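Ribokinase (Cryptococcus neoformans var. grubii serotype A, PDB 6CW5) probably phosphorylates D-ribose at O-5 with ATP and a divalent cation, most likely magnesium, yielding D-ribose 5-phosphate as a homodimeric kinase of the PfkB family. Local coordinates at residues 194-199 against 245-250; 64-69 against 86-91; 23-28 against 44-49. All blocks are in the same frame, centred on the assembly; numbering follows the deposited sequence. Where two conformers were deposited one is given.

Contact 1 of 3, residues 194-199 against 245-250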
ATOM      1  N   VAL A 194     -17.922  13.678  -2.654  1.00 18.91           N
ATOM      2  CA  VAL A 194     -17.489  14.165  -3.965  1.00 16.83           C
ATOM      3  C   VAL A 194     -18.160  15.498  -4.254  1.00 19.49           C
ATOM      4  O   VAL A 194     -19.179  15.837  -3.655  1.00 24.90           O
ATOM      5  CB  VAL A 194     -17.854  13.172  -5.097  1.00 19.65           C
ATOM      6  CG1 VAL A 194     -16.943  11.940  -5.023  1.00 21.54           C
ATOM      7  CG2 VAL A 194     -19.363  12.754  -5.022  1.00 18.92           C
ATOM      8  N   ASN A 195     -17.593  16.256  -5.218  1.00 17.72           N
ATOM      9  CA  ASN A 195     -18.332  17.328  -5.874  1.00 21.28           C
ATOM     10  C   ASN A 195     -18.920  16.779  -7.172  1.00 22.06           C
ATOM     11  O   ASN A 195     -18.699  15.621  -7.524  1.00 21.23           O
ATOM     12  CB  ASN A 195     -17.430  18.558  -6.107  1.00 25.21           C
ATOM     13  CG  ASN A 195     -16.202  18.243  -6.969  1.00 26.78           C
ATOM     14  OD1 ASN A 195     -16.294  17.492  -7.932  1.00 24.61           O
ATOM     15  ND2 ASN A 195     -15.047  18.814  -6.613  1.00 24.96           N
ATOM     16  N   GLU A 196     -19.702  17.602  -7.899  1.00 19.41           N
ATOM     17  CA  GLU A 196     -20.420  17.028  -9.036  1.00 22.41           C
ATOM     18  C   GLU A 196     -19.472  16.526 -10.124  1.00 26.54           C
ATOM     19  O   GLU A 196     -19.791  15.558 -10.822  1.00 25.15           O
ATOM     20  CB  GLU A 196     -21.412  18.033  -9.628  1.00 28.00           C
ATOM     21  CG  GLU A 196     -20.761  19.206 -10.332  1.00 27.90           C
ATOM     22  CD  GLU A 196     -20.336  20.337  -9.405  1.00 42.27           C
ATOM     23  OE1 GLU A 196     -20.265  20.142  -8.171  1.00 32.89           O
ATOM     24  OE2 GLU A 196     -20.075  21.445  -9.932  1.00 42.07           O
ATOM     25  N   GLY A 197     -18.306  17.149 -10.288  1.00 25.04           N
ATOM     26  CA  GLY A 197     -17.377  16.655 -11.297  1.00 24.51           C
ATOM     27  C   GLY A 197     -16.777  15.307 -10.926  1.00 20.93           C
ATOM     28  O   GLY A 197     -16.567  14.448 -11.792  1.00 20.12           O
ATOM     29  N   GLU A 198     -16.498  15.100  -9.636  1.00 19.97           N
ATOM     30  CA  GLU A 198     -15.983  13.804  -9.189  1.00 17.81           C
ATOM     31  C   GLU A 198     -17.056  12.724  -9.275  1.00 19.57           C
ATOM     32  O   GLU A 198     -16.756  11.552  -9.559  1.00 19.58           O
ATOM     33  CB  GLU A 198     -15.443  13.929  -7.762  1.00 20.18           C
ATOM     34  CG  GLU A 198     -14.188  14.850  -7.727  1.00 19.68           C
ATOM     35  CD  GLU A 198     -13.860  15.386  -6.343  1.00 26.01           C
ATOM     36  OE1 GLU A 198     -14.731  15.347  -5.448  1.00 23.50           O
ATOM     37  OE2 GLU A 198     -12.718  15.881  -6.154  1.00 27.19           O
ATOM     38  N   LEU A 199     -18.306  13.086  -8.995  1.00 19.38           N
ATOM     39  CA  LEU A 199     -19.413  12.154  -9.232  1.00 20.84           C
ATOM     40  C   LEU A 199     -19.431  11.705 -10.692  1.00 19.03           C
ATOM     41  O   LEU A 199     -19.571  10.516 -10.989  1.00 19.39           O
ATOM     42  CB  LEU A 199     -20.749  12.810  -8.866  1.00 19.29           C
ATOM     43  CG  LEU A 199     -22.007  11.948  -9.087  1.00 20.80           C
ATOM     44  CD1 LEU A 199     -21.907  10.678  -8.263  1.00 25.50           C
ATOM     45  CD2 LEU A 199     -23.328  12.717  -8.760  1.00 20.90           C
ATOM     46  N   CYS A 245     -22.765  14.672  -2.182  1.00 25.47           N
ATOM     47  CA  CYS A 245     -22.274  15.347  -3.384  1.00 24.73           C
ATOM     48  C   CYS A 245     -22.411  16.853  -3.184  1.00 23.40           C
ATOM     49  O   CYS A 245     -23.530  17.376  -3.120  1.00 28.31           O
ATOM     50  CB  CYS A 245     -23.032  14.889  -4.640  1.00 22.29           C
ATOM     51  SG  CYS A 245     -22.339  15.640  -6.139  1.00 24.97           S
ATOM     52  N   THR A 246     -21.283  17.551  -3.061  1.00 26.07           N
ATOM     53  CA  THR A 246     -21.330  18.999  -2.954  1.00 25.98           C
ATOM     54  C   THR A 246     -21.564  19.589  -4.339  1.00 35.06           C
ATOM     55  O   THR A 246     -21.049  19.081  -5.340  1.00 29.25           O
ATOM     56  CB  THR A 246     -20.041  19.547  -2.329  1.00 31.62           C
ATOM     57  OG1 THR A 246     -18.925  19.217  -3.158  1.00 30.79           O
ATOM     58  CG2 THR A 246     -19.813  18.897  -0.970  1.00 31.47           C
ATOM     59  N   LEU A 247     -22.401  20.624  -4.404  1.00 28.64           N
ATOM     60  CA  LEU A 247     -22.685  21.313  -5.654  1.00 28.94           C
ATOM     61  C   LEU A 247     -22.274  22.778  -5.566  1.00 33.83           C
ATOM     62  O   LEU A 247     -22.942  23.642  -6.128  1.00 41.25           O
ATOM     63  CB  LEU A 247     -24.164  21.198  -6.030  1.00 27.23           C
ATOM     64  CG  LEU A 247     -24.858  19.821  -5.992  1.00 30.74           C
ATOM     65  CD1 LEU A 247     -26.389  19.946  -6.194  1.00 30.25           C
ATOM     66  CD2 LEU A 247     -24.248  18.847  -7.009  1.00 29.53           C
ATOM     67  N   GLY A 248     -21.188  23.072  -4.851  1.00 47.72           N
ATOM     68  CA  GLY A 248     -20.701  24.448  -4.758  1.00 48.43           C
ATOM     69  C   GLY A 248     -21.720  25.363  -4.090  1.00 54.53           C
ATOM     70  O   GLY A 248     -22.364  25.010  -3.094  1.00 57.82           O
ATOM     71  N   ALA A 249     -21.882  26.559  -4.651  1.00 42.85           N
ATOM     72  CA  ALA A 249     -22.876  27.484  -4.116  1.00 48.44           C
ATOM     73  C   ALA A 249     -24.299  26.960  -4.276  1.00 53.17           C
ATOM     74  O   ALA A 249     -25.205  27.445  -3.592  1.00 59.46           O
ATOM     75  CB  ALA A 249     -22.746  28.859  -4.787  1.00 51.86           C
ATOM     76  N   LYS A 250     -24.515  25.979  -5.147  1.00 47.16           N
ATOM     77  CA  LYS A 250     -25.836  25.411  -5.355  1.00 46.79           C
ATOM     78  C   LYS A 250     -26.215  24.372  -4.295  1.00 48.62           C
ATOM     79  O   LYS A 250     -27.244  23.698  -4.453  1.00 47.37           O
ATOM     80  CB  LYS A 250     -25.926  24.793  -6.756  1.00 50.27           C
TER
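The thiol of Cys245 tucks under the start of helix 196-205: SG lies 3.7 Å from both N and CA of Glu196 and 4.0 Å from CD2 of Leu199. Its chi1 of -176° places SG anti to the backbone N, against the first turn of the helix. On the face carrying Asn195 and Thr246, OG1 of Thr246 sits 3.4 Å from CB of Asn195. The two strands run parallel, and Thr246 N donates to Val194 O at 2.8 Å. Asn195 N-caps the helix in a capping box: Glu198 N reaches Asn195 OD1 at 2.9 Å, nearly along the C=O axis, while Asn195 N returns to Glu198 OE1 at 3.0 Å, on the anti side and 35° out of the carboxylate plane. CB of Glu196 meets CD2 of Leu247 at 3.9 Å. The Glu196 chain bends at chi2, and OE1 ends 3.1 Å from Thr246 O, two acceptors without a bond that may repel. The strand ends bring Asn195 and Thr246 together and Gly248 follows in the loop; all three contact ADP in a structure of this protein, though none is bound to this chain. The bond from Glu198 N to OD1 restrains the amide flip of Asn195, with ND2 on the side away from the cap.

Contact 2 of 3, residues 64-69 against 86-91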
ATOM      1  N   GLY A  64     -14.079  17.503  17.328  1.00 37.09           N
ATOM      2  CA  GLY A  64     -13.835  16.071  17.339  1.00 40.56           C
ATOM      3  C   GLY A  64     -12.408  15.717  17.728  1.00 38.30           C
ATOM      4  O   GLY A  64     -11.476  16.473  17.483  1.00 35.36           O
ATOM      5  N   GLN A  65     -12.252  14.556  18.362  1.00 34.40           N
ATOM      6  CA  GLN A  65     -10.928  14.016  18.650  1.00 31.63           C
ATOM      7  C   GLN A  65     -10.376  13.423  17.374  1.00 26.39           C
ATOM      8  O   GLN A  65     -11.027  12.565  16.769  1.00 27.24           O
ATOM      9  CB  GLN A  65     -10.995  12.934  19.719  1.00 34.17           C
ATOM     10  CG  GLN A  65     -11.487  13.414  21.051  1.00 51.77           C
ATOM     11  CD  GLN A  65     -10.359  13.982  21.854  1.00 71.18           C
ATOM     12  OE1 GLN A  65      -9.733  13.270  22.638  1.00 86.55           O
ATOM     13  NE2 GLN A  65     -10.061  15.264  21.645  1.00 71.24           N
ATOM     14  N   VAL A  66      -9.194  13.871  16.946  1.00 23.44           N
ATOM     15  CA  VAL A  66      -8.687  13.432  15.654  1.00 22.79           C
ATOM     16  C   VAL A  66      -7.179  13.302  15.738  1.00 24.37           C
ATOM     17  O   VAL A  66      -6.508  14.037  16.478  1.00 28.62           O
ATOM     18  CB  VAL A  66      -9.113  14.402  14.522  1.00 25.45           C
ATOM     19  CG1 VAL A  66      -8.628  15.846  14.825  1.00 26.74           C
ATOM     20  CG2 VAL A  66      -8.630  13.901  13.188  1.00 24.70           C
ATOM     21  N   GLU A  67      -6.657  12.319  15.019  1.00 22.93           N
ATOM     22  CA  GLU A  67      -5.226  12.052  14.880  0.53 22.92           C
ATOM     23  C   GLU A  67      -4.885  11.996  13.399  1.00 25.53           C
ATOM     24  O   GLU A  67      -5.671  11.471  12.616  1.00 25.60           O
ATOM     25  CB  GLU A  67      -4.824  10.708  15.507  0.53 22.76           C
ATOM     26  CG  GLU A  67      -5.079  10.570  16.996  0.53 28.27           C
ATOM     27  CD  GLU A  67      -3.885  10.946  17.849  0.53 31.42           C
ATOM     28  OE1 GLU A  67      -2.728  10.925  17.358  0.53 34.84           O
ATOM     29  OE2 GLU A  67      -4.119  11.268  19.030  0.53 35.36           O
ATOM     30  N   LEU A  68      -3.711  12.504  13.019  1.00 23.97           N
ATOM     31  CA  LEU A  68      -3.259  12.477  11.627  1.00 21.96           C
ATOM     32  C   LEU A  68      -2.081  11.517  11.478  1.00 23.75           C
ATOM     33  O   LEU A  68      -1.140  11.544  12.290  1.00 21.12           O
ATOM     34  CB  LEU A  68      -2.873  13.884  11.156  1.00 21.01           C
ATOM     35  CG  LEU A  68      -2.328  13.977   9.725  1.00 25.17           C
ATOM     36  CD1 LEU A  68      -3.388  13.570   8.700  1.00 25.86           C
ATOM     37  CD2 LEU A  68      -1.810  15.407   9.437  1.00 30.01           C
ATOM     38  N   ASP A  69      -2.175  10.610  10.497  1.00 18.99           N
ATOM     39  CA  ASP A  69      -1.138   9.617  10.219  1.00 18.06           C
ATOM     40  C   ASP A  69      -0.566   9.945   8.836  1.00 22.57           C
ATOM     41  O   ASP A  69      -1.288   9.911   7.841  1.00 19.74           O
ATOM     42  CB  ASP A  69      -1.747   8.205  10.274  1.00 21.00           C
ATOM     43  CG  ASP A  69      -0.748   7.100   9.998  1.00 26.25           C
ATOM     44  OD1 ASP A  69       0.279   7.330   9.340  1.00 24.53           O
ATOM     45  OD2 ASP A  69      -1.037   5.965  10.386  1.00 27.82           O
ATOM     46  N   ALA A  86      -4.070  23.147  17.322  1.00 38.39           N
ATOM     47  CA  ALA A  86      -5.512  23.006  17.157  1.00 45.71           C
ATOM     48  C   ALA A  86      -6.087  21.771  17.845  1.00 47.11           C
ATOM     49  O   ALA A  86      -7.307  21.606  17.859  1.00 49.08           O
ATOM     50  CB  ALA A  86      -5.871  22.966  15.673  1.00 47.45           C
ATOM     51  N   GLY A  87      -5.253  20.909  18.421  1.00 44.45           N
ATOM     52  CA  GLY A  87      -5.731  19.714  19.084  1.00 41.64           C
ATOM     53  C   GLY A  87      -5.616  18.441  18.271  1.00 38.82           C
ATOM     54  O   GLY A  87      -6.034  17.382  18.756  1.00 39.06           O
ATOM     55  N   VAL A  88      -5.062  18.511  17.062  1.00 31.37           N
ATOM     56  CA  VAL A  88      -4.878  17.324  16.224  1.00 28.53           C
ATOM     57  C   VAL A  88      -3.721  16.499  16.771  1.00 30.69           C
ATOM     58  O   VAL A  88      -2.619  17.019  16.983  1.00 34.74           O
ATOM     59  CB  VAL A  88      -4.621  17.727  14.769  1.00 26.32           C
ATOM     60  CG1 VAL A  88      -4.372  16.504  13.894  1.00 25.33           C
ATOM     61  CG2 VAL A  88      -5.786  18.558  14.244  1.00 29.24           C
ATOM     62  N   GLY A  89      -3.961  15.210  16.993  1.00 28.84           N
ATOM     63  CA  GLY A  89      -2.889  14.346  17.455  1.00 36.39           C
ATOM     64  C   GLY A  89      -1.908  14.057  16.336  1.00 32.91           C
ATOM     65  O   GLY A  89      -2.294  13.814  15.194  1.00 28.26           O
ATOM     66  N   THR A  90      -0.610  14.101  16.668  1.00 31.44           N
ATOM     67  CA  THR A  90       0.422  13.983  15.642  1.00 28.16           C
ATOM     68  C   THR A  90       1.481  12.928  15.958  1.00 30.28           C
ATOM     69  O   THR A  90       2.560  12.958  15.349  1.00 28.18           O
ATOM     70  CB  THR A  90       1.124  15.328  15.426  1.00 29.79           C
ATOM     71  OG1 THR A  90       1.728  15.730  16.663  1.00 31.53           O
ATOM     72  CG2 THR A  90       0.124  16.394  14.971  1.00 31.62           C
ATOM     73  N   ASP A  91       1.225  12.007  16.898  1.00 28.01           N
ATOM     74  CA  ASP A  91       2.226  10.971  17.169  1.00 32.08           C
ATOM     75  C   ASP A  91       2.577  10.179  15.912  1.00 30.15           C
ATOM     76  O   ASP A  91       3.700   9.681  15.787  1.00 30.50           O
ATOM     77  CB  ASP A  91       1.744  10.001  18.241  1.00 36.54           C
ATOM     78  CG  ASP A  91       1.741  10.606  19.622  1.00 44.55           C
ATOM     79  OD1 ASP A  91       2.112  11.800  19.752  1.00 39.13           O
ATOM     80  OD2 ASP A  91       1.358   9.881  20.571  1.00 45.76           O
TER
HETATM   81  O   HOH W   1      -8.130  15.715  18.751  1.00 43.91           O
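Val88 meets Val66 and Leu68 with its two branches: CG2 lies 4.0 Å from CG1 of Val66, the two side chains crossing obliquely, and CG1, anti to its backbone N, lies 4.1 Å from CB of Leu68. Beside this apolar patch, two backbone bonds flank the single bridge between Glu67 and Gly89. Gly89 N donates to Val66 O at 2.9 Å and is almost straight at 175°, and Leu68 N donates to Gly89 O at 2.9 Å. A water extends the pairing by one step, accepting from Val66 N at 2.8 Å and donating to Gly87 O. The carboxylate of Glu67 was modelled in two positions, so its place is tentative. In the conformer given, the chain bends at chi2 and the carboxylate lies against the backbone of Gly89, with CD 3.6 Å from its CA and OE1 3.4 Å from its C.

Further out, Gly87 closes helix 77-85 with a Schellman motif; its positive phi ends the helix and lets the chain leave it. Thr90 OG1 bonds back to Glu84 of that helix, and Glu67 OE2 has a long, weak ion pair with Arg14. Val66 and Val88 share Ala60 of helix 51-61, while Leu68 and Val88 meet on Leu83 of helix 77-85. Strand 15-18 pairs with the other edge of strand 66-73, and the 86-91 loop leads into strand 93-96, outermost on this side of the large sheet within this chain.

Contact 3 of 3, residues 23-28 against 44-49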
ATOM      1  N   ILE A  23       2.603  21.970   1.951  1.00 18.87           N
ATOM      2  CA  ILE A  23       2.839  23.411   1.990  1.00 20.68           C
ATOM      3  C   ILE A  23       2.237  23.952   0.701  1.00 19.94           C
ATOM      4  O   ILE A  23       2.698  23.607  -0.385  1.00 24.28           O
ATOM      5  CB  ILE A  23       4.326  23.739   2.121  1.00 26.15           C
ATOM      6  CG1 ILE A  23       4.833  23.180   3.451  1.00 24.38           C
ATOM      7  CG2 ILE A  23       4.541  25.259   2.030  1.00 28.41           C
ATOM      8  CD1 ILE A  23       6.348  23.314   3.648  1.00 29.46           C
ATOM      9  N   ASP A  24       1.186  24.774   0.823  1.00 21.13           N
ATOM     10  CA  ASP A  24       0.498  25.343  -0.324  1.00 21.43           C
ATOM     11  C   ASP A  24       1.207  26.625  -0.721  1.00 26.35           C
ATOM     12  O   ASP A  24       1.423  27.497   0.117  1.00 27.73           O
ATOM     13  CB  ASP A  24      -0.959  25.675   0.005  1.00 19.04           C
ATOM     14  CG  ASP A  24      -1.838  24.425   0.159  1.00 24.34           C
ATOM     15  OD1 ASP A  24      -1.346  23.302  -0.072  1.00 24.18           O
ATOM     16  OD2 ASP A  24      -3.023  24.606   0.490  1.00 24.59           O
ATOM     17  N   GLU A  25       1.527  26.754  -2.001  1.00 18.21           N
ATOM     18  CA  GLU A  25       2.079  27.994  -2.524  1.00 19.21           C
ATOM     19  C   GLU A  25       1.059  28.568  -3.491  1.00 22.47           C
ATOM     20  O   GLU A  25       0.822  27.985  -4.557  1.00 25.51           O
ATOM     21  CB  GLU A  25       3.406  27.730  -3.203  1.00 25.64           C
ATOM     22  CG  GLU A  25       4.497  27.391  -2.220  1.00 29.84           C
ATOM     23  CD  GLU A  25       5.821  27.217  -2.920  1.00 40.67           C
ATOM     24  OE1 GLU A  25       5.947  26.257  -3.690  1.00 40.77           O
ATOM     25  OE2 GLU A  25       6.718  28.064  -2.722  1.00 52.97           O
ATOM     26  N   PHE A  26       0.438  29.687  -3.100  1.00 23.64           N
ATOM     27  CA  PHE A  26      -0.526  30.380  -3.949  1.00 24.00           C
ATOM     28  C   PHE A  26       0.206  31.439  -4.765  1.00 20.91           C
ATOM     29  O   PHE A  26       0.632  32.455  -4.215  1.00 23.63           O
ATOM     30  CB  PHE A  26      -1.612  31.049  -3.120  1.00 25.98           C
ATOM     31  CG  PHE A  26      -2.500  30.080  -2.407  1.00 27.29           C
ATOM     32  CD1 PHE A  26      -3.677  29.644  -3.000  1.00 31.45           C
ATOM     33  CD2 PHE A  26      -2.155  29.598  -1.150  1.00 32.80           C
ATOM     34  CE1 PHE A  26      -4.500  28.735  -2.347  1.00 31.99           C
ATOM     35  CE2 PHE A  26      -2.979  28.685  -0.485  1.00 32.97           C
ATOM     36  CZ  PHE A  26      -4.145  28.258  -1.087  1.00 32.32           C
ATOM     37  N   PHE A  27       0.284  31.218  -6.075  1.00 21.38           N
ATOM     38  CA  PHE A  27       0.819  32.186  -7.026  1.00 21.50           C
ATOM     39  C   PHE A  27      -0.339  32.977  -7.631  1.00 26.10           C
ATOM     40  O   PHE A  27      -1.161  32.425  -8.374  1.00 26.17           O
ATOM     41  CB  PHE A  27       1.614  31.454  -8.099  1.00 18.46           C
ATOM     42  CG  PHE A  27       2.899  30.879  -7.608  1.00 19.86           C
ATOM     43  CD1 PHE A  27       4.074  31.608  -7.692  1.00 24.92           C
ATOM     44  CD2 PHE A  27       2.947  29.594  -7.084  1.00 21.94           C
ATOM     45  CE1 PHE A  27       5.284  31.062  -7.222  1.00 25.68           C
ATOM     46  CE2 PHE A  27       4.130  29.042  -6.622  1.00 23.32           C
ATOM     47  CZ  PHE A  27       5.309  29.760  -6.692  1.00 24.13           C
ATOM     48  N   HIS A  28      -0.411  34.265  -7.318  1.00 25.05           N
ATOM     49  CA  HIS A  28      -1.505  35.081  -7.827  1.00 29.22           C
ATOM     50  C   HIS A  28      -1.228  35.493  -9.269  1.00 29.42           C
ATOM     51  O   HIS A  28      -0.174  36.067  -9.577  1.00 24.61           O
ATOM     52  CB  HIS A  28      -1.707  36.281  -6.900  1.00 30.61           C
ATOM     53  CG  HIS A  28      -1.906  35.863  -5.474  1.00 42.21           C
ATOM     54  ND1 HIS A  28      -3.132  35.481  -4.975  1.00 42.25           N
ATOM     55  CD2 HIS A  28      -1.017  35.689  -4.466  1.00 43.09           C
ATOM     56  CE1 HIS A  28      -2.997  35.119  -3.713  1.00 46.67           C
ATOM     57  NE2 HIS A  28      -1.723  35.239  -3.379  1.00 42.98           N
ATOM     58  N   LEU A  44       2.914  35.915  -4.003  1.00 26.43           N
ATOM     59  CA  LEU A  44       3.006  34.517  -3.589  1.00 24.70           C
ATOM     60  C   LEU A  44       2.632  34.465  -2.120  1.00 28.18           C
ATOM     61  O   LEU A  44       3.124  35.272  -1.325  1.00 29.99           O
ATOM     62  CB  LEU A  44       4.419  33.958  -3.811  1.00 26.93           C
ATOM     63  CG  LEU A  44       4.865  32.691  -3.102  1.00 27.92           C
ATOM     64  CD1 LEU A  44       4.015  31.506  -3.562  1.00 25.86           C
ATOM     65  CD2 LEU A  44       6.339  32.436  -3.383  1.00 31.29           C
ATOM     66  N   THR A  45       1.760  33.526  -1.770  1.00 27.25           N
ATOM     67  CA  THR A  45       1.322  33.318  -0.405  1.00 30.48           C
ATOM     68  C   THR A  45       1.571  31.855  -0.076  1.00 22.43           C
ATOM     69  O   THR A  45       1.173  30.992  -0.841  1.00 27.06           O
ATOM     70  CB  THR A  45      -0.172  33.642  -0.247  1.00 44.51           C
ATOM     71  OG1 THR A  45      -0.422  35.002  -0.617  1.00 52.52           O
ATOM     72  CG2 THR A  45      -0.616  33.428   1.190  1.00 51.33           C
ATOM     73  N   LYS A  46       2.265  31.585   1.031  1.00 27.42           N
ATOM     74  CA  LYS A  46       2.478  30.213   1.474  1.00 28.43           C
ATOM     75  C   LYS A  46       1.568  29.941   2.658  1.00 25.58           C
ATOM     76  O   LYS A  46       1.511  30.743   3.596  1.00 29.47           O
ATOM     77  CB  LYS A  46       3.935  29.961   1.873  1.00 38.10           C
ATOM     78  CG  LYS A  46       4.910  29.823   0.706  1.00 44.29           C
ATOM     79  CD  LYS A  46       6.205  29.123   1.160  1.00 55.61           C
ATOM     80  CE  LYS A  46       7.319  29.275   0.123  1.00 60.76           C
ATOM     81  NZ  LYS A  46       8.562  28.560   0.523  1.00 64.36           N
ATOM     82  N   ARG A  47       0.873  28.804   2.636  1.00 29.15           N
ATOM     83  CA  ARG A  47      -0.029  28.478   3.731  1.00 30.42           C
ATOM     84  C   ARG A  47       0.044  26.985   3.992  1.00 28.81           C
ATOM     85  O   ARG A  47       0.375  26.210   3.095  1.00 24.61           O
ATOM     86  CB  ARG A  47      -1.476  28.891   3.409  1.00 33.61           C
ATOM     87  CG  ARG A  47      -1.633  30.359   3.015  1.00 44.97           C
ATOM     88  CD  ARG A  47      -2.937  30.914   3.496  1.00 55.16           C
ATOM     89  NE  ARG A  47      -3.119  32.323   3.161  1.00 63.40           N
ATOM     90  CZ  ARG A  47      -2.875  33.322   3.998  1.00 67.92           C
ATOM     91  NH1 ARG A  47      -2.430  33.068   5.220  1.00 72.33           N
ATOM     92  NH2 ARG A  47      -3.076  34.576   3.613  1.00 74.32           N
ATOM     93  N   ALA A  48      -0.241  26.593   5.234  1.00 27.85           N
ATOM     94  CA  ALA A  48      -0.401  25.172   5.531  1.00 26.75           C
ATOM     95  C   ALA A  48      -1.596  24.616   4.770  1.00 23.03           C
ATOM     96  O   ALA A  48      -2.641  25.264   4.673  1.00 29.24           O
ATOM     97  CB  ALA A  48      -0.596  24.966   7.029  1.00 31.11           C
ATOM     98  N   GLY A  49      -1.440  23.421   4.237  1.00 21.63           N
ATOM     99  CA  GLY A  49      -2.496  22.790   3.468  1.00 25.25           C
ATOM    100  C   GLY A  49      -2.384  21.267   3.427  1.00 24.54           C
ATOM    101  O   GLY A  49      -1.826  20.646   4.334  1.00 21.44           O
TER
HETATM  102  O   HOH W   2      -3.687  26.353   2.262  1.00 28.76           O
HETATM  103  O   HOH W   3       8.814  26.174  -1.643  1.00 51.96           O
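Phe27 and Leu44 run side by side: chi1 sets Phe27 CG anti to the carbonyl carbon and Leu44 CG anti to the backbone N (162°), and chi2 of Leu44 near 64° puts CD1 over the centre of the Phe27 ring. CD1 lies 3.8 Å from the centroid of the Phe27 ring and 10° off the normal, a CH-pi contact. Next along this face, Glu25 and Lys46 also point the same way. OE2 of Glu25 approaches CE of Lys46 at 3.1 Å, but the salt bridge from Glu25 OE2 to Lys46 NZ is long at 3.8 Å and is supplemented by a water bonded to both; OE1 pairs with Arg103 of strand 102-109.

On the face of Asp24, Phe26, Thr45 and Arg47, the Phe26 ring crosses Arg47 at about a right angle, CE2 lying 4.1 Å from CG of Arg47. The His28 ring edge reaches Thr45 from the end of the pairing, NE2 sharing a nearly straight hydrogen bond of 3.1 Å with OG1. OD2 of Asp24 lies 3.5 Å from CA of Gly49, and a water joins it to Ala48 O. Asp24 is predicted to bind substrate; a glycerol, probably from the crystallisation liquor, hydrogen-bonds to OD2 there.

Four backbone bonds, from the Asp24-Arg47 and Phe26-Thr45 pairs, join two strands of the small sheet that forms the lid in PfkB-family ribokinases. Strand 43-49 is outermost within this chain, and strand 22-29 separates it from strand 102-109. Ile23 and Ala48 pack on Trp78 of helix 77-85, while Phe26 and Arg47 face the loops carrying Thr277 and Glu315.

In the fold
From the N terminus, contact 3 comes first and closes a 15-residue, largely irregular loop between two neighbouring strands of the small four-stranded sheet. Contact 2 then closes a short loop through the rest of strand 66-73 and helix 77-85, bringing 86-91 back beside 64-69 at one side of the large sheet. Contact 1 closes last, across 45 residues that include helix 220-233. The three loops follow in series, neither nesting nor crossing. Contacts 1 and 2 both reach the same nine-stranded sheet, on opposite sides of the chain centre, with centres 27 Å apart. Helix 77-85 links contacts 2 and 3, whose nearest atoms are about 7 Å apart.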